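Local atomic coordinates of Lin1840 protein (Listeria innocua serovar 6a, PDB entry 4ZOC), a protein that probably hydrolyses terminal, non-reducing beta-D-glucosyl residues with release of beta-D-glucose, as a glycoside hydrolase family 3 beta-glucosidase involved in beta-1,2-glucan metabolism. Residues Ala75-Lys78 against Ile84-Val87; Asn239-Ile244 against Lys250-Asp255; Leu339-Phe342 against Tyr346-Leu349; Ser613-Leu618 against Glu622-Glu627; Val626-Lys631 against Val703-Ser708. The protein carries 2 engineered substitutions. All coordinates share one frame; numbering follows the deposited sequence.

Contact 1 (Ala75-Lys78 against Ile84-Val87); sequences AYLK and IPLV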
# COMPACT_ATOMS: atom_id res chain seq x y z
N ALA A 75 7.61 -8.69 48.92
CA ALA A 75 7.77 -7.31 49.37
C ALA A 75 6.50 -6.49 49.14
O ALA A 75 6.07 -5.76 50.00
CB ALA A 75 8.97 -6.66 48.70
N TYR A 76 5.86 -6.67 48.00
CA TYR A 76 4.72 -5.86 47.69
C TYR A 76 3.57 -6.13 48.68
O TYR A 76 2.92 -5.19 49.15
CB TYR A 76 4.23 -6.22 46.29
CG TYR A 76 3.11 -5.34 45.78
CD1 TYR A 76 1.79 -5.69 45.95
CD2 TYR A 76 3.39 -4.24 45.03
CE1 TYR A 76 0.76 -4.89 45.47
CE2 TYR A 76 2.37 -3.47 44.46
CZ TYR A 76 1.06 -3.82 44.69
OH TYR A 76 0.04 -3.05 44.15
N LEU A 77 3.33 -7.41 49.02
CA LEU A 77 2.25 -7.75 49.91
C LEU A 77 2.56 -7.41 51.36
O LEU A 77 1.62 -7.23 52.13
CB LEU A 77 1.88 -9.23 49.80
CG LEU A 77 1.19 -9.71 48.51
CD1 LEU A 77 1.08 -11.19 48.44
CD2 LEU A 77 -0.19 -9.12 48.38
N LYS A 78 3.83 -7.30 51.74
CA LYS A 78 4.15 -6.79 53.09
C LYS A 78 3.62 -5.35 53.27
O LYS A 78 3.23 -4.99 54.39
CB LYS A 78 5.65 -6.79 53.38
CG LYS A 78 6.26 -8.14 53.65
CD LYS A 78 7.77 -8.03 53.92
CE LYS A 78 8.45 -9.40 53.94
NZ LYS A 78 8.88 -9.82 55.30
N ILE A 84 -3.80 -6.60 47.73
CA ILE A 84 -4.08 -6.80 46.27
C ILE A 84 -2.77 -7.20 45.59
O ILE A 84 -1.87 -6.33 45.40
CB ILE A 84 -4.68 -5.56 45.62
CG1 ILE A 84 -5.98 -5.14 46.29
CG2 ILE A 84 -5.06 -5.85 44.17
CD1 ILE A 84 -6.42 -3.75 45.83
N PRO A 85 -2.61 -8.51 45.30
CA PRO A 85 -1.36 -8.98 44.71
C PRO A 85 -1.16 -8.42 43.32
O PRO A 85 -2.12 -8.04 42.66
CB PRO A 85 -1.53 -10.52 44.60
CG PRO A 85 -2.75 -10.82 45.32
CD PRO A 85 -3.61 -9.58 45.32
N LEU A 86 0.10 -8.37 42.93
CA LEU A 86 0.51 -8.02 41.56
C LEU A 86 0.16 -9.10 40.58
O LEU A 86 0.20 -10.29 40.88
CB LEU A 86 2.02 -7.81 41.49
CG LEU A 86 2.53 -6.54 42.17
CD1 LEU A 86 3.96 -6.66 42.46
CD2 LEU A 86 2.27 -5.34 41.28
N VAL A 87 -0.15 -8.67 39.34
CA VAL A 87 -0.25 -9.66 38.24
C VAL A 87 0.98 -9.49 37.34
O VAL A 87 1.41 -8.36 37.12
CB VAL A 87 -1.62 -9.55 37.42
CG1 VAL A 87 -1.86 -8.13 36.90
CG2 VAL A 87 -1.64 -10.65 36.38
O HOH W 1 -2.15 -4.65 43.24

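Contact 2 (Asn239-Ile244 against Lys250-Asp255); sequences NVVDGI and KWLNRD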
# COMPACT_ATOMS: atom_id res chain seq x y z
N ASN A 239 -0.63 1.71 15.94
CA ASN A 239 -1.03 2.47 14.71
C ASN A 239 -2.29 3.23 14.90
O ASN A 239 -3.13 2.88 15.75
CB ASN A 239 -1.23 1.55 13.52
CG ASN A 239 -2.12 0.33 13.84
OD1 ASN A 239 -1.72 -0.55 14.60
ND2 ASN A 239 -3.33 0.32 13.31
N VAL A 240 -2.46 4.26 14.10
CA VAL A 240 -3.87 4.78 13.83
C VAL A 240 -4.79 3.77 13.17
O VAL A 240 -4.33 2.92 12.40
CB VAL A 240 -3.86 6.06 12.97
CG1 VAL A 240 -3.10 7.22 13.62
CG2 VAL A 240 -3.30 5.80 11.54
N VAL A 241 -6.05 3.76 13.55
CA VAL A 241 -7.14 3.08 12.84
C VAL A 241 -8.05 4.21 12.36
O VAL A 241 -8.59 4.96 13.14
CB VAL A 241 -7.83 2.10 13.76
CG1 VAL A 241 -9.06 1.49 13.10
CG2 VAL A 241 -6.85 0.97 14.11
N ASP A 242 -8.16 4.33 11.05
CA ASP A 242 -8.82 5.44 10.43
C ASP A 242 -8.56 6.81 11.10
O ASP A 242 -9.49 7.56 11.46
CB ASP A 242 -10.31 5.14 10.29
CG ASP A 242 -10.98 5.97 9.20
OD1 ASP A 242 -10.35 6.76 8.51
OD2 ASP A 242 -12.20 5.81 9.10
N GLY A 243 -7.27 7.14 11.19
CA GLY A 243 -6.80 8.42 11.66
C GLY A 243 -6.76 8.60 13.18
O GLY A 243 -6.20 9.58 13.62
N ILE A 244 -7.29 7.64 13.95
CA ILE A 244 -7.20 7.73 15.43
C ILE A 244 -6.38 6.63 15.98
O ILE A 244 -6.70 5.46 15.80
CB ILE A 244 -8.58 7.79 16.10
CG1 ILE A 244 -9.39 8.88 15.44
CG2 ILE A 244 -8.49 7.99 17.59
CD1 ILE A 244 -10.86 8.84 15.92
N LYS A 250 -12.20 5.40 20.58
CA LYS A 250 -13.36 5.00 21.35
C LYS A 250 -14.21 4.08 20.59
O LYS A 250 -14.76 3.11 21.12
CB LYS A 250 -14.25 6.20 21.80
CG LYS A 250 -13.57 7.24 22.55
CD LYS A 250 -14.56 8.30 23.10
CE LYS A 250 -14.07 9.71 22.83
NZ LYS A 250 -12.89 10.10 23.68
N TRP A 251 -14.43 4.42 19.32
CA TRP A 251 -15.25 3.59 18.47
C TRP A 251 -14.65 2.17 18.44
O TRP A 251 -15.30 1.17 18.68
CB TRP A 251 -15.34 4.16 17.05
CG TRP A 251 -15.91 3.13 16.10
CD1 TRP A 251 -17.20 2.85 15.90
CD2 TRP A 251 -15.17 2.32 15.19
NE1 TRP A 251 -17.33 1.86 14.96
CE2 TRP A 251 -16.09 1.52 14.52
CE3 TRP A 251 -13.81 2.18 14.90
CZ2 TRP A 251 -15.71 0.58 13.55
CZ3 TRP A 251 -13.43 1.25 13.98
CH2 TRP A 251 -14.39 0.48 13.27
N LEU A 252 -13.36 2.10 18.19
CA LEU A 252 -12.73 0.78 18.13
C LEU A 252 -12.80 -0.02 19.42
O LEU A 252 -13.11 -1.17 19.41
CB LEU A 252 -11.26 0.95 17.70
CG LEU A 252 -10.43 -0.35 17.60
CD1 LEU A 252 -10.87 -1.19 16.38
CD2 LEU A 252 -8.98 0.10 17.48
N ASN A 253 -12.42 0.59 20.54
CA ASN A 253 -12.30 -0.15 21.79
C ASN A 253 -13.61 -0.27 22.63
O ASN A 253 -13.84 -1.29 23.32
CB ASN A 253 -11.22 0.47 22.62
CG ASN A 253 -9.87 0.47 21.91
OD1 ASN A 253 -9.63 -0.35 21.05
ND2 ASN A 253 -8.98 1.38 22.30
N ARG A 254 -14.42 0.80 22.63
CA ARG A 254 -15.74 0.78 23.29
C ARG A 254 -16.82 0.16 22.37
O ARG A 254 -17.44 -0.81 22.74
CB ARG A 254 -16.18 2.18 23.75
CG ARG A 254 -15.33 2.83 24.78
CD ARG A 254 -15.55 2.20 26.13
NE ARG A 254 -14.78 2.89 27.15
CZ ARG A 254 -14.79 2.57 28.43
NH1 ARG A 254 -15.46 1.49 28.82
NH2 ARG A 254 -14.04 3.28 29.27
N ASP A 255 -17.06 0.69 21.18
CA ASP A 255 -18.14 0.16 20.32
C ASP A 255 -17.86 -1.23 19.76
O ASP A 255 -18.69 -2.11 19.84
CB ASP A 255 -18.45 1.15 19.19
CG ASP A 255 -18.90 2.51 19.66
OD1 ASP A 255 -19.03 2.79 20.80
OD2 ASP A 255 -19.25 3.32 18.83

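Contact 3 (Leu339-Phe342 against Tyr346-Leu349); sequences LGLF and YRGL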
# COMPACT_ATOMS: atom_id res chain seq x y z
N LEU A 339 -7.13 -15.69 38.05
CA LEU A 339 -5.82 -16.38 38.16
C LEU A 339 -5.62 -17.00 39.58
O LEU A 339 -4.64 -17.67 39.84
CB LEU A 339 -4.70 -15.43 37.83
CG LEU A 339 -4.66 -14.94 36.37
CD1 LEU A 339 -3.90 -13.64 36.29
CD2 LEU A 339 -3.99 -16.02 35.56
N GLY A 340 -6.57 -16.79 40.49
CA GLY A 340 -6.49 -17.38 41.82
C GLY A 340 -5.58 -16.62 42.78
O GLY A 340 -5.24 -17.14 43.86
N LEU A 341 -5.20 -15.39 42.42
CA LEU A 341 -4.19 -14.64 43.18
C LEU A 341 -4.62 -14.27 44.56
O LEU A 341 -3.75 -14.05 45.39
CB LEU A 341 -3.70 -13.40 42.40
CG LEU A 341 -3.09 -13.83 41.06
CD1 LEU A 341 -2.69 -12.49 40.35
CD2 LEU A 341 -1.90 -14.80 41.17
N PHE A 342 -5.93 -14.13 44.81
CA PHE A 342 -6.37 -13.82 46.19
C PHE A 342 -6.29 -14.99 47.17
O PHE A 342 -6.32 -14.78 48.38
CB PHE A 342 -7.75 -13.19 46.19
CG PHE A 342 -7.80 -11.87 45.50
CD1 PHE A 342 -7.25 -10.75 46.10
CD2 PHE A 342 -8.41 -11.74 44.25
CE1 PHE A 342 -7.31 -9.55 45.52
CE2 PHE A 342 -8.45 -10.50 43.65
CZ PHE A 342 -7.88 -9.41 44.26
N TYR A 346 1.28 -16.50 44.67
CA TYR A 346 2.46 -17.08 44.05
C TYR A 346 2.15 -18.12 43.00
O TYR A 346 3.08 -18.74 42.46
CB TYR A 346 3.37 -17.70 45.15
CG TYR A 346 3.74 -16.65 46.18
CD1 TYR A 346 4.70 -15.71 45.91
CD2 TYR A 346 3.10 -16.59 47.43
CE1 TYR A 346 4.98 -14.69 46.79
CE2 TYR A 346 3.37 -15.58 48.31
CZ TYR A 346 4.32 -14.64 47.99
OH TYR A 346 4.63 -13.67 48.87
N ARG A 347 0.85 -18.31 42.69
CA ARG A 347 0.35 -19.19 41.66
C ARG A 347 1.15 -20.49 41.54
O ARG A 347 1.70 -20.87 40.47
CB ARG A 347 0.22 -18.42 40.34
CG ARG A 347 -0.81 -19.00 39.44
CD ARG A 347 -1.50 -17.98 38.59
NE ARG A 347 -2.51 -18.72 37.84
CZ ARG A 347 -2.28 -19.41 36.72
NH1 ARG A 347 -1.07 -19.48 36.19
NH2 ARG A 347 -3.29 -20.06 36.17
N GLY A 348 1.18 -21.20 42.66
CA GLY A 348 1.69 -22.55 42.67
C GLY A 348 3.13 -22.72 43.08
O GLY A 348 3.54 -23.81 43.34
N LEU A 349 3.89 -21.64 43.20
CA LEU A 349 5.29 -21.76 43.34
C LEU A 349 5.88 -21.70 44.76
O LEU A 349 7.03 -22.04 44.96
CB LEU A 349 5.97 -20.70 42.51
CG LEU A 349 5.72 -20.74 41.00
CD1 LEU A 349 6.78 -19.81 40.34
CD2 LEU A 349 5.80 -22.14 40.45

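Contact 4 (Ser613-Leu618 against Glu622-Glu627); sequences SLPKEL and ESLHVE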
# COMPACT_ATOMS: atom_id res chain seq x y z
N SER A 613 -19.12 -36.54 -4.75
CA SER A 613 -20.12 -35.76 -5.44
C SER A 613 -20.74 -34.70 -4.52
O SER A 613 -21.05 -34.99 -3.39
CB SER A 613 -21.22 -36.73 -5.96
OG SER A 613 -21.83 -36.22 -7.12
N LEU A 614 -20.88 -33.47 -5.03
CA LEU A 614 -21.37 -32.35 -4.27
C LEU A 614 -22.72 -31.96 -4.80
O LEU A 614 -22.92 -32.08 -5.99
CB LEU A 614 -20.43 -31.12 -4.40
CG LEU A 614 -19.07 -31.19 -3.71
CD1 LEU A 614 -18.12 -30.09 -4.21
CD2 LEU A 614 -19.25 -31.09 -2.21
N PRO A 615 -23.60 -31.42 -3.93
CA PRO A 615 -24.84 -30.81 -4.46
C PRO A 615 -24.59 -29.70 -5.47
O PRO A 615 -23.60 -28.95 -5.37
CB PRO A 615 -25.55 -30.22 -3.23
CG PRO A 615 -24.53 -30.23 -2.12
CD PRO A 615 -23.47 -31.26 -2.47
N LYS A 616 -25.51 -29.57 -6.40
CA LYS A 616 -25.48 -28.54 -7.38
C LYS A 616 -26.16 -27.28 -6.81
O LYS A 616 -25.90 -26.19 -7.28
CB LYS A 616 -26.19 -29.01 -8.67
CG LYS A 616 -25.26 -29.21 -9.84
CD LYS A 616 -25.09 -27.89 -10.66
CE LYS A 616 -24.92 -26.60 -9.82
NZ LYS A 616 -23.86 -25.70 -10.32
N GLU A 617 -27.00 -27.45 -5.78
CA GLU A 617 -27.75 -26.35 -5.15
C GLU A 617 -27.69 -26.49 -3.65
O GLU A 617 -27.47 -27.58 -3.17
CB GLU A 617 -29.21 -26.39 -5.62
CG GLU A 617 -29.27 -26.11 -7.11
CD GLU A 617 -30.65 -25.94 -7.64
OE1 GLU A 617 -30.88 -24.88 -8.22
OE2 GLU A 617 -31.51 -26.83 -7.43
N LEU A 618 -27.93 -25.39 -2.95
CA LEU A 618 -27.91 -25.29 -1.51
C LEU A 618 -28.89 -24.20 -1.20
O LEU A 618 -29.04 -23.20 -2.00
CB LEU A 618 -26.55 -24.80 -1.06
CG LEU A 618 -25.86 -25.31 0.14
CD1 LEU A 618 -25.92 -26.82 0.22
CD2 LEU A 618 -24.44 -24.79 0.10
N GLU A 622 -27.67 -22.96 4.73
CA GLU A 622 -27.36 -24.34 4.78
C GLU A 622 -25.86 -24.54 4.62
O GLU A 622 -25.23 -23.81 3.88
CB GLU A 622 -28.08 -25.00 3.64
CG GLU A 622 -27.94 -26.51 3.65
CD GLU A 622 -28.83 -27.21 2.63
OE1 GLU A 622 -29.40 -26.62 1.68
OE2 GLU A 622 -28.91 -28.40 2.77
N SER A 623 -25.34 -25.56 5.31
CA SER A 623 -23.96 -25.94 5.24
C SER A 623 -23.70 -26.75 3.98
O SER A 623 -24.53 -27.51 3.49
CB SER A 623 -23.55 -26.76 6.46
OG SER A 623 -23.53 -26.00 7.67
N LEU A 624 -22.51 -26.59 3.46
CA LEU A 624 -21.99 -27.49 2.48
C LEU A 624 -21.02 -28.45 3.10
O LEU A 624 -19.98 -28.04 3.71
CB LEU A 624 -21.34 -26.70 1.31
CG LEU A 624 -20.81 -27.55 0.18
CD1 LEU A 624 -21.93 -28.06 -0.69
CD2 LEU A 624 -19.76 -26.79 -0.62
N HIS A 625 -21.32 -29.75 2.95
CA HIS A 625 -20.45 -30.82 3.41
C HIS A 625 -19.57 -31.35 2.27
O HIS A 625 -20.05 -31.79 1.24
CB HIS A 625 -21.22 -31.96 4.07
CG HIS A 625 -21.95 -31.52 5.29
ND1 HIS A 625 -21.37 -31.53 6.55
CD2 HIS A 625 -23.18 -31.01 5.44
CE1 HIS A 625 -22.25 -31.08 7.42
NE2 HIS A 625 -23.34 -30.73 6.76
N VAL A 626 -18.27 -31.29 2.49
CA VAL A 626 -17.28 -31.61 1.47
C VAL A 626 -16.49 -32.80 1.96
O VAL A 626 -15.89 -32.77 3.06
CB VAL A 626 -16.34 -30.42 1.18
CG1 VAL A 626 -15.38 -30.81 0.10
CG2 VAL A 626 -17.13 -29.18 0.78
N GLU A 627 -16.53 -33.88 1.19
CA GLU A 627 -15.87 -35.11 1.58
C GLU A 627 -14.76 -35.40 0.62
O GLU A 627 -14.95 -35.39 -0.59
CB GLU A 627 -16.87 -36.30 1.56
CG GLU A 627 -16.23 -37.62 1.95
CD GLU A 627 -17.21 -38.76 1.90
OE1 GLU A 627 -17.66 -39.17 2.96
OE2 GLU A 627 -17.57 -39.18 0.77

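Contact 5 (Val626-Lys631 against Val703-Ser708); sequences VEVTIK and VFVGTS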
# COMPACT_ATOMS: atom_id res chain seq x y z
N VAL A 626 -18.27 -31.29 2.49
CA VAL A 626 -17.28 -31.61 1.47
C VAL A 626 -16.49 -32.80 1.96
O VAL A 626 -15.89 -32.77 3.06
CB VAL A 626 -16.34 -30.42 1.18
CG1 VAL A 626 -15.38 -30.81 0.10
CG2 VAL A 626 -17.13 -29.18 0.78
N GLU A 627 -16.53 -33.88 1.19
CA GLU A 627 -15.87 -35.11 1.58
C GLU A 627 -14.76 -35.40 0.62
O GLU A 627 -14.95 -35.39 -0.59
CB GLU A 627 -16.87 -36.30 1.56
CG GLU A 627 -16.23 -37.62 1.95
CD GLU A 627 -17.21 -38.76 1.90
OE1 GLU A 627 -17.66 -39.17 2.96
OE2 GLU A 627 -17.57 -39.18 0.77
N VAL A 628 -13.59 -35.66 1.16
CA VAL A 628 -12.40 -35.78 0.34
C VAL A 628 -11.67 -37.06 0.71
O VAL A 628 -11.37 -37.29 1.85
CB VAL A 628 -11.43 -34.58 0.48
CG1 VAL A 628 -10.25 -34.72 -0.48
CG2 VAL A 628 -12.14 -33.24 0.23
N THR A 629 -11.37 -37.86 -0.30
CA THR A 629 -10.58 -39.08 -0.13
C THR A 629 -9.18 -38.84 -0.64
O THR A 629 -8.96 -38.40 -1.78
CB THR A 629 -11.21 -40.22 -0.94
OG1 THR A 629 -12.53 -40.41 -0.44
CG2 THR A 629 -10.47 -41.50 -0.74
N ILE A 630 -8.23 -39.12 0.23
CA ILE A 630 -6.83 -38.89 -0.11
C ILE A 630 -6.05 -40.19 0.02
O ILE A 630 -6.27 -40.94 0.96
CB ILE A 630 -6.21 -37.75 0.73
CG1 ILE A 630 -4.75 -37.54 0.30
CG2 ILE A 630 -6.34 -38.01 2.22
CD1 ILE A 630 -4.20 -36.17 0.76
N LYS A 631 -5.18 -40.44 -0.95
CA LYS A 631 -4.31 -41.61 -0.99
C LYS A 631 -2.86 -41.20 -1.21
O LYS A 631 -2.57 -40.36 -2.02
CB LYS A 631 -4.73 -42.55 -2.13
CG LYS A 631 -4.09 -43.93 -1.96
CD LYS A 631 -4.48 -44.94 -3.02
CE LYS A 631 -3.59 -46.15 -2.83
NZ LYS A 631 -4.06 -47.20 -3.74
N VAL A 703 -16.20 -23.87 -5.41
CA VAL A 703 -15.62 -24.64 -4.33
C VAL A 703 -14.37 -25.28 -4.93
O VAL A 703 -14.44 -25.95 -5.97
CB VAL A 703 -16.59 -25.77 -3.82
CG1 VAL A 703 -15.94 -26.49 -2.63
CG2 VAL A 703 -17.91 -25.19 -3.32
N PHE A 704 -13.21 -25.01 -4.31
CA PHE A 704 -11.93 -25.48 -4.78
C PHE A 704 -11.35 -26.41 -3.74
O PHE A 704 -11.18 -26.04 -2.54
CB PHE A 704 -10.93 -24.34 -5.01
CG PHE A 704 -11.46 -23.19 -5.84
CD1 PHE A 704 -12.25 -22.19 -5.27
CD2 PHE A 704 -11.11 -23.10 -7.19
CE1 PHE A 704 -12.68 -21.14 -6.03
CE2 PHE A 704 -11.55 -22.05 -7.95
CZ PHE A 704 -12.35 -21.06 -7.38
N VAL A 705 -10.98 -27.59 -4.18
CA VAL A 705 -10.44 -28.56 -3.24
C VAL A 705 -9.04 -28.94 -3.75
O VAL A 705 -8.86 -29.38 -4.90
CB VAL A 705 -11.29 -29.83 -3.16
CG1 VAL A 705 -10.65 -30.77 -2.15
CG2 VAL A 705 -12.71 -29.49 -2.70
N GLY A 706 -8.04 -28.83 -2.90
CA GLY A 706 -6.72 -29.23 -3.38
C GLY A 706 -5.65 -29.12 -2.32
O GLY A 706 -5.92 -29.16 -1.13
N THR A 707 -4.42 -28.91 -2.79
CA THR A 707 -3.24 -28.99 -1.92
C THR A 707 -2.34 -27.71 -1.90
O THR A 707 -1.25 -27.72 -1.32
CB THR A 707 -2.34 -30.18 -2.32
OG1 THR A 707 -2.01 -30.05 -3.73
CG2 THR A 707 -3.06 -31.51 -2.10
N SER A 708 -2.82 -26.69 -2.60
CA SER A 708 -2.43 -25.30 -2.56
C SER A 708 -3.54 -24.39 -3.05
O SER A 708 -4.62 -24.85 -3.43
CB SER A 708 -1.17 -25.03 -3.37
OG SER A 708 -1.38 -24.92 -4.76

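Contact 1 (Ala75-Lys78 against Ile84-Val87)
Tyr-76 and Leu-77, in the last turns of helix 66-79, pack on the loop Ile-84 to Leu-86, which leads straight into strand 87-90. The contact thus closes the return leg of a beta-alpha-beta crossover in the TIM barrel, the helix following strand 59-61 and the loop feeding the next parallel strand. The main interaction is CH-pi. Leu-86 sits over one face of the Tyr-76 ring with CG 3.7 Å from the ring centroid and only 7° from the ring normal. Leu-86 CD1 lies 3.6 Å from Tyr-76 CD2, and Leu-86 CD2 lies 3.7 Å from Tyr-76 CE2. Tyr-76 can offer this face because its CG stands anti to the backbone N (chi1 -174°), directing the ring away from the helix toward Leu-86. Purely apolar packing is slighter: the CD2 methyl of Leu-77 rests 3.9 Å from Pro-85 CA. Further bonds fix the loop from outside, Gln-73 OE1 accepting from Leu-86 N and Lys-336 NZ donating to Pro-85 O. The polar part lies at the ring edge. Ile-84 O approaches Tyr-76 CE1 near the ring plane, at 3.0 Å, and a water joins this oxygen to the phenol. The water oxygen stands 2.9 Å from Tyr-76 OH and donates a hydrogen bond of 2.8 Å to Ile-84 O.

Contact 2 (Asn239-Ile244 against Lys250-Asp255)
The indole of Trp-251 meets Val-241 at its edge, near the ring plane, where Val-241 CG1 comes within 4.5 Å of CZ3; the ring also touches Thr-212, Leu-215 and Tyr-216 of helix 212-219. A second flat group, the amide of Asn-239, works within its own segment. Its ND2 donates to Val-240 O at 2.9 Å, but the donor stands 57° above the carbonyl plane instead of meeting a lone pair, and the same nitrogen also bonds Ala-194 O. The other methyl of Val-241 makes the closer approach, CG2 lying 4.1 Å from Leu-252 CD2, with the two side chains at about a right angle. With CG1 anti to the backbone N (chi1 174°), the valine divides its methyls between Trp-251 and Leu-252, neighbouring residues in the first turn of helix 250-260. Leu-215 touches both Val-241 and Trp-251, and Phe-193 of strand 187-193 touches Leu-252; Val-241 and Leu-252 are buried, whereas Trp-251 remains partly exposed. Val-241 is held by its backbone as well: its N donates to Ile-244 O at 2.9 Å and its O accepts from Ile-244 N at 3.1 Å. At the turn, Asp-242 forms a salt bridge with Arg-213 of the second subunit. Segment 239-244 is thus a two-residue beta hairpin with a type I' turn, packed on the first turn of helix 250-260, in the connection after TIM-barrel strand 233-236.

Contact 3 (Leu339-Phe342 against Tyr346-Leu349)
Arg-347 reaches across to Leu-339 and Leu-341, just past the end of helix 322-338. From CB the chain sets out with CG roughly anti to the backbone N, then bends at chi2 (148°), which turns it across the two leucines at an oblique angle. CG is still 4.1 Å from Leu-339 O. The next carbon, CD, lies between two partners, 3.4 Å from Leu-339 O and 4.1 Å from the CD2 methyl of Leu-341. NE then donates to Leu-339 O at 3.1 Å; the bond is bent at the hydrogen (138°), yet the oxygen lies in the guanidinium plane and presents a lone pair to the donor in its own carbonyl plane. Over NE and CZ, the Leu-339 CD2 methyl sits above one face of the guanidinium, 3.7 Å from its plane and offset toward the rim. At the tip, NH2 bonds Leu-179 O and NH1 bonds Gln-185 O. Both backbones are turned sharply here: Gly-340 ends the helix in a Schellman motif, and Arg-347 is the second residue of a type I' turn whose Leu-349 N bonds Tyr-346 O at 3.1 Å. A buried guanidinium is therefore gripped at all three nitrogens by main-chain carbonyls, with a leucine methyl over one face, fixing its rotation; the carbonyl dipoles, one of them beside a helix C-terminus, would probably favour its positive charge.

Contact 4 (Ser613-Leu618 against Glu622-Glu627)
Leu-614, Pro-615 and Leu-618 meet Leu-624 and its neighbours in an apolar contact of the beta sandwich that forms the fibronectin type III-like part of the chain: strand 617-620 and the loop leading into it pack on strand 624-632 of the other sheet. The chain crosses between the sheets by a short turn, so the two segments run back past each other without a hydrogen bond between them. At one end the CD2 methyl of Leu-614 points into the second strand, 3.6 Å from His-625 O and 4.1 Å from Val-626 CG2. Midway, the CG corner of the Pro-615 ring touches the Leu-624 CD1 methyl at 3.7 Å. Leu-618 approaches the same leucine nearer its root, crossing it at about a right angle, with CD2 3.8 Å from Leu-624 CB; its other methyl, CD1, lies 3.6 Å from Ser-623 O. Near the turn Glu-622 is fully extended, CG anti to the backbone N (chi1 -174°), and its CG and carboxylate lie against Leu-618 CD1 while OE1 accepts a hydrogen bond from Asn-619 N. The leucines continue into the sandwich core: Leu-618 also touches Val-717 and Val-719 of strand 712-720, Leu-614 touches Phe-715 of that strand, Leu-624 touches Val-703 of strand 699-706, and Phe-685 from a loop packs on both Leu-618 and Leu-624.

Contact 5 (Val626-Lys631 against Val703-Ser708)
Val-705 fits its two methyls against Val-626 and Val-628, alternate residues on the facing strand. Its CG1 comes 3.7 Å from Val-628 CG2, and its CG2 lies 4.1 Å from Val-626 CG1; in each pair the side chains lie flank to flank, pointing opposite ways. A looser touch extends the row, Val-626 CG2 standing 4.5 Å from Val-703 CG1. Alternate residues of each strand point into the gap; with CG1 anti to the backbone N (chi1 -179°), Val-705 spreads its two methyls between Val-628 and Val-626. In the next shell Leu-609 and Phe-678 touch Val-628, Thr-611 touches Val-705, and Leu-646 and Val-717 touch Val-703, surrounding the valines with largely apolar groups. The backbones are set by their own sheets: Val-626 and Val-628 are hydrogen-bonded to Phe-678 and Val-676 of strand 673-680, whereas strand 699-706 lies between strands 638-648 and 712-720. The strand axes come within 9.5 Å and run in nearly the same direction, 21° apart. Two sheets meeting face to face through alternating branched side chains, with a small crossing angle and no hydrogen bonds between the strands, form the core of a beta sandwich, here the fibronectin type III-like one.

How the contacts relate
Contacts 1, 2 and 3 come in that order along the chain; contact 5 starts on the strand where contact 4 ends. Contacts 1 and 3, centres 11 Å apart, touch: Pro-85 CG is 3.4 Å from Leu-341 O, so the chain leaving helix 322-338 packs on the loop entering strand 87-90. Contact 2 belongs to the same barrel but lies 34 Å from contact 1, centre to centre, beside the second subunit. Contacts 4 and 5, centres 13 Å apart, share Val-626 and Glu-627 on strand 624-632 and join the two sheets of the C-terminal sandwich. About 57 Å separates the centres of contacts 1 and 4: barrel and sandwich are separate domains, each with its own core.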